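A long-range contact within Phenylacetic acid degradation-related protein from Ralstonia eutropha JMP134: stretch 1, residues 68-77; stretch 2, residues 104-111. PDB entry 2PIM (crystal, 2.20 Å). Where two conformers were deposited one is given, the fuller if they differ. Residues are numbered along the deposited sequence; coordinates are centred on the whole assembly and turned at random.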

ATOM      1  N   VAL A  68      -9.041   1.692   5.772  1.00 27.64           N
ATOM      2  CA  VAL A  68      -9.696   2.299   6.934  1.00 27.44           C
ATOM      3  C   VAL A  68     -10.113   3.753   6.668  1.00 29.01           C
ATOM      4  O   VAL A  68     -11.274   4.177   7.026  1.00 30.04           O
ATOM      5  N   THR A  69      -9.246   4.476   5.954  1.00 28.09           N
ATOM      6  CA  THR A  69      -9.466   5.884   5.653  1.00 25.20           C
ATOM      7  C   THR A  69     -10.578   6.073   4.603  1.00 24.93           C
ATOM      8  O   THR A  69     -11.515   6.827   4.808  1.00 22.13           O
ATOM      9  N   ALA A  70     -10.503   5.317   3.522  1.00 29.08           N
ATOM     10  CA  ALA A  70     -11.568   5.297   2.494  1.00 26.21           C
ATOM     11  C   ALA A  70     -12.905   4.779   2.989  1.00 28.42           C
ATOM     12  O   ALA A  70     -13.996   5.193   2.491  1.00 30.54           O
HETATM   13  N   MSE A  71     -12.855   3.845   3.939  1.00 29.89           N
HETATM   14  CA  MSE A  71     -14.100   3.336   4.557  1.00 27.85           C
HETATM   15  C   MSE A  71     -14.779   4.437   5.354  1.00 25.61           C
HETATM   16  O   MSE A  71     -16.011   4.679   5.241  1.00 21.16           O
ATOM     17  N   LEU A  72     -13.986   5.108   6.169  1.00 24.53           N
ATOM     18  CA  LEU A  72     -14.526   6.230   6.954  1.00 25.71           C
ATOM     19  C   LEU A  72     -15.194   7.289   6.026  1.00 24.23           C
ATOM     20  O   LEU A  72     -16.341   7.679   6.240  1.00 26.69           O
ATOM     21  N   VAL A  73     -14.496   7.680   4.959  1.00 24.60           N
ATOM     22  CA  VAL A  73     -15.043   8.660   4.026  1.00 25.61           C
ATOM     23  C   VAL A  73     -16.334   8.170   3.447  1.00 25.86           C
ATOM     24  O   VAL A  73     -17.307   8.912   3.424  1.00 26.00           O
ATOM     25  N   THR A  74     -16.345   6.913   2.993  1.00 27.68           N
ATOM     26  CA  THR A  74     -17.555   6.285   2.392  1.00 25.12           C
ATOM     27  C   THR A  74     -18.737   6.253   3.336  1.00 23.47           C
ATOM     28  O   THR A  74     -19.889   6.547   2.946  1.00 23.68           O
ATOM     29  N   ALA A  75     -18.465   5.912   4.586  1.00 21.76           N
ATOM     30  CA  ALA A  75     -19.490   5.962   5.627  1.00 24.40           C
ATOM     31  C   ALA A  75     -20.271   7.276   5.691  1.00 24.26           C
ATOM     32  O   ALA A  75     -21.448   7.263   6.059  1.00 27.83           O
ATOM     33  N   THR A  76     -19.622   8.398   5.347  1.00 25.59           N
ATOM     34  CA  THR A  76     -20.253   9.728   5.401  1.00 26.65           C
ATOM     35  C   THR A  76     -21.049  10.099   4.133  1.00 27.18           C
ATOM     36  O   THR A  76     -21.779  11.074   4.142  1.00 26.76           O
ATOM     37  N   LEU A  77     -20.944   9.313   3.065  1.00 29.14           N
ATOM     38  CA  LEU A  77     -21.466   9.736   1.770  1.00 28.97           C
ATOM     39  C   LEU A  77     -22.936   9.488   1.573  1.00 32.57           C
ATOM     40  O   LEU A  77     -23.501   8.560   2.114  1.00 32.81           O
ATOM     41  N   ARG A 104      -7.300   2.589  12.815  1.00 28.10           N
ATOM     42  CA  ARG A 104      -8.204   3.678  13.297  1.00 31.37           C
ATOM     43  C   ARG A 104      -8.138   4.876  12.333  1.00 30.62           C
ATOM     44  O   ARG A 104      -7.059   5.292  11.944  1.00 30.08           O
ATOM     45  N   ALA A 105      -9.299   5.368  11.891  1.00 29.81           N
ATOM     46  CA  ALA A 105      -9.367   6.532  11.033  1.00 27.97           C
ATOM     47  C   ALA A 105     -10.088   7.677  11.747  1.00 27.77           C
ATOM     48  O   ALA A 105     -10.952   7.431  12.589  1.00 27.92           O
ATOM     49  N   ARG A 106      -9.662   8.909  11.443  0.50 26.99           N
ATOM     50  CA  ARG A 106     -10.328  10.150  11.860  0.50 27.18           C
ATOM     51  C   ARG A 106     -10.335  11.138  10.691  0.50 26.08           C
ATOM     52  O   ARG A 106      -9.300  11.346  10.044  0.50 23.07           O
ATOM     53  N   LEU A 107     -11.481  11.775  10.466  1.00 23.57           N
ATOM     54  CA  LEU A 107     -11.590  12.919   9.545  1.00 24.96           C
ATOM     55  C   LEU A 107     -11.012  14.206  10.136  1.00 23.32           C
ATOM     56  O   LEU A 107     -11.506  14.690  11.130  1.00 23.43           O
ATOM     57  N   GLU A 108      -9.976  14.766   9.516  1.00 27.54           N
ATOM     58  CA  GLU A 108      -9.473  16.081   9.898  1.00 29.81           C
ATOM     59  C   GLU A 108     -10.287  17.175   9.271  1.00 28.66           C
ATOM     60  O   GLU A 108     -10.334  18.253   9.814  1.00 28.50           O
ATOM     61  N   ARG A 109     -10.832  16.917   8.091  1.00 27.11           N
ATOM     62  CA  ARG A 109     -11.742  17.843   7.443  1.00 28.44           C
ATOM     63  C   ARG A 109     -12.622  17.113   6.460  1.00 27.35           C
ATOM     64  O   ARG A 109     -12.138  16.280   5.719  1.00 27.26           O
ATOM     65  N   ARG A 110     -13.905  17.425   6.494  1.00 30.00           N
ATOM     66  CA  ARG A 110     -14.905  16.963   5.537  1.00 32.96           C
ATOM     67  C   ARG A 110     -15.321  18.127   4.673  1.00 28.68           C
ATOM     68  O   ARG A 110     -16.145  18.890   5.097  1.00 28.35           O
ATOM     69  N   GLY A 111     -14.784  18.259   3.473  1.00 27.28           N
ATOM     70  CA  GLY A 111     -15.099  19.399   2.643  1.00 24.35           C
ATOM     71  C   GLY A 111     -16.281  19.095   1.762  1.00 22.94           C
ATOM     72  O   GLY A 111     -16.822  18.007   1.816  1.00 24.41           O
TER

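What lets the helix lie close to the strand? Ala-105, the most covered residue here, points its CB toward the helix, where a small side chain meets three residues. Ala-105 CB lies 3.6 Å from Val-68 O and 3.9 Å from Val-68 CG2, the valine being in the p rotamer, and 4.1 Å from Thr-69 CA, so it touches helix backbone as well as side chains.

How does Leu-72 extend the contact? Leu-72 points toward the strand with chi1 t and chi2 p, which carries its CD2 to 3.7 Å from Ala-105 CB. Leu-72 CD2 also sits 3.6 Å from Leu-107 N and 3.9 Å from Leu-107 CG, bridging the two inward-packing strand residues.

What does Leu-107 add? Its CA-to-CB bond runs sideways, but with chi1 m and chi2 t its end comes nearer the helix. Leu-107 CD1 reaches 3.9 Å from Thr-76 CG2, while Leu-107 CD2 lies 4.5 Å from Val-73 CG2.

Where are the polar groups? No hydrogen bond crosses between the stretches; the packing is largely apolar. Thr-76, in rotamer p, turns OG1 back to Val-73 O in a 2.7 Å hydrogen bond, leaving CG2 3.7 Å from Arg-110 NH1. Arg-106 points away and forms a salt bridge within its own stretch, NH2 to Glu-108 OE1 at 3.1 Å.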

ATOM      1  CB  VAL A  68      -8.866   2.092   8.247  1.00 28.08           C
ATOM      2  CG1 VAL A  68      -7.596   2.942   8.259  1.00 24.31           C
ATOM      3  CG2 VAL A  68      -9.715   2.330   9.440  1.00 27.20           C
ATOM      4  CB  THR A  69      -8.159   6.624   5.271  1.00 25.20           C
ATOM      5  OG1 THR A  69      -7.543   6.051   4.096  1.00 24.08           O
ATOM      6  CG2 THR A  69      -7.183   6.607   6.438  1.00 29.99           C
ATOM      7  CB  ALA A  70     -11.086   4.471   1.297  1.00 27.70           C
HETATM    8  CB  MSE A  71     -13.850   2.124   5.481  1.00 29.73           C
HETATM    9  CG  MSE A  71     -13.840   0.734   4.806  1.00 38.91           C
HETATM   10 SE   MSE A  71     -15.387   0.404   3.621  0.75 38.20          SE
HETATM   11  CE  MSE A  71     -14.612   1.086   1.858  1.00 38.12           C
ATOM     12  CB  LEU A  72     -13.446   6.833   7.845  1.00 22.07           C
ATOM     13  CG  LEU A  72     -13.902   8.143   8.515  1.00 26.35           C
ATOM     14  CD1 LEU A  72     -15.230   8.014   9.248  1.00 21.42           C
ATOM     15  CD2 LEU A  72     -12.815   8.592   9.422  1.00 24.08           C
ATOM     16  CB  VAL A  73     -14.086   9.020   2.870  1.00 26.64           C
ATOM     17  CG1 VAL A  73     -14.743  10.008   1.923  1.00 29.72           C
ATOM     18  CG2 VAL A  73     -12.792   9.587   3.420  1.00 27.62           C
ATOM     19  CB  THR A  74     -17.207   4.859   1.872  1.00 25.57           C
ATOM     20  OG1 THR A  74     -16.163   4.993   0.910  1.00 24.21           O
ATOM     21  CG2 THR A  74     -18.386   4.188   1.194  1.00 27.79           C
ATOM     22  CB  ALA A  75     -18.880   5.665   6.968  1.00 25.15           C
ATOM     23  CB  THR A  76     -19.240  10.882   5.745  1.00 24.74           C
ATOM     24  OG1 THR A  76     -18.352  11.142   4.643  1.00 28.84           O
ATOM     25  CG2 THR A  76     -18.431  10.538   6.944  1.00 31.82           C
ATOM     26  CB  LEU A  77     -20.672   9.073   0.640  1.00 30.56           C
ATOM     27  CG  LEU A  77     -19.168   9.371   0.715  1.00 27.82           C
ATOM     28  CD1 LEU A  77     -18.437   8.972  -0.556  1.00 27.29           C
ATOM     29  CD2 LEU A  77     -18.872  10.835   1.063  1.00 28.87           C
ATOM     30  CB  ARG A 104      -7.840   4.093  14.732  1.00 30.44           C
ATOM     31  CG  ARG A 104      -8.072   2.971  15.739  1.00 36.71           C
ATOM     32  CD  ARG A 104      -7.937   3.360  17.243  1.00 36.76           C
ATOM     33  NE  ARG A 104      -7.990   2.157  18.123  1.00 54.96           N
ATOM     34  CZ  ARG A 104      -6.947   1.367  18.479  1.00 49.88           C
ATOM     35  NH1 ARG A 104      -5.703   1.614  18.116  1.00 50.64           N
ATOM     36  NH2 ARG A 104      -7.150   0.319  19.254  1.00 49.35           N
ATOM     37  CB  ALA A 105     -10.050   6.188   9.729  1.00 29.22           C
ATOM     38  CB  ARG A 106      -9.601  10.829  13.048  0.50 28.10           C
ATOM     39  CG  ARG A 106     -10.235  12.174  13.472  0.50 27.57           C
ATOM     40  CD  ARG A 106      -9.483  12.978  14.558  0.50 28.95           C
ATOM     41  NE  ARG A 106      -8.420  13.865  14.049  0.50 30.60           N
ATOM     42  CZ  ARG A 106      -7.123  13.562  14.043  0.50 29.11           C
ATOM     43  NH1 ARG A 106      -6.678  12.403  14.505  0.50 42.10           N
ATOM     44  NH2 ARG A 106      -6.254  14.420  13.574  0.50 29.60           N
ATOM     45  CB  LEU A 107     -13.071  13.187   9.180  1.00 19.45           C
ATOM     46  CG  LEU A 107     -13.609  12.206   8.150  1.00 22.45           C
ATOM     47  CD1 LEU A 107     -15.120  12.137   8.166  1.00 26.22           C
ATOM     48  CD2 LEU A 107     -13.080  12.548   6.771  1.00 23.96           C
ATOM     49  CB  GLU A 108      -8.032  16.309   9.451  1.00 30.09           C
ATOM     50  CG  GLU A 108      -7.034  15.495  10.188  1.00 46.53           C
ATOM     51  CD  GLU A 108      -6.213  16.290  11.165  1.00 47.96           C
ATOM     52  OE1 GLU A 108      -6.820  16.983  12.016  1.00 47.87           O
ATOM     53  OE2 GLU A 108      -4.962  16.173  11.094  1.00 52.09           O
ATOM     54  CB  ARG A 109     -10.963  18.917   6.687  1.00 29.63           C
ATOM     55  CG  ARG A 109     -11.896  19.841   5.885  1.00 30.09           C
ATOM     56  CD  ARG A 109     -11.416  21.267   5.813  1.00 30.46           C
ATOM     57  NE  ARG A 109     -12.502  22.123   5.326  1.00 40.47           N
ATOM     58  CZ  ARG A 109     -12.879  22.228   4.051  1.00 40.14           C
ATOM     59  NH1 ARG A 109     -12.255  21.545   3.088  1.00 46.83           N
ATOM     60  NH2 ARG A 109     -13.899  23.007   3.740  1.00 33.35           N
ATOM     61  CB  ARG A 110     -16.191  16.588   6.256  1.00 31.45           C
ATOM     62  CG  ARG A 110     -16.077  15.444   7.152  1.00 41.62           C
ATOM     63  CD  ARG A 110     -17.488  15.017   7.635  1.00 41.62           C
ATOM     64  NE  ARG A 110     -17.393  14.686   9.053  1.00 50.02           N
ATOM     65  CZ  ARG A 110     -18.226  13.914   9.725  1.00 45.62           C
ATOM     66  NH1 ARG A 110     -19.295  13.361   9.141  1.00 51.08           N
ATOM     67  NH2 ARG A 110     -17.964  13.706  11.004  1.00 49.19           N
TER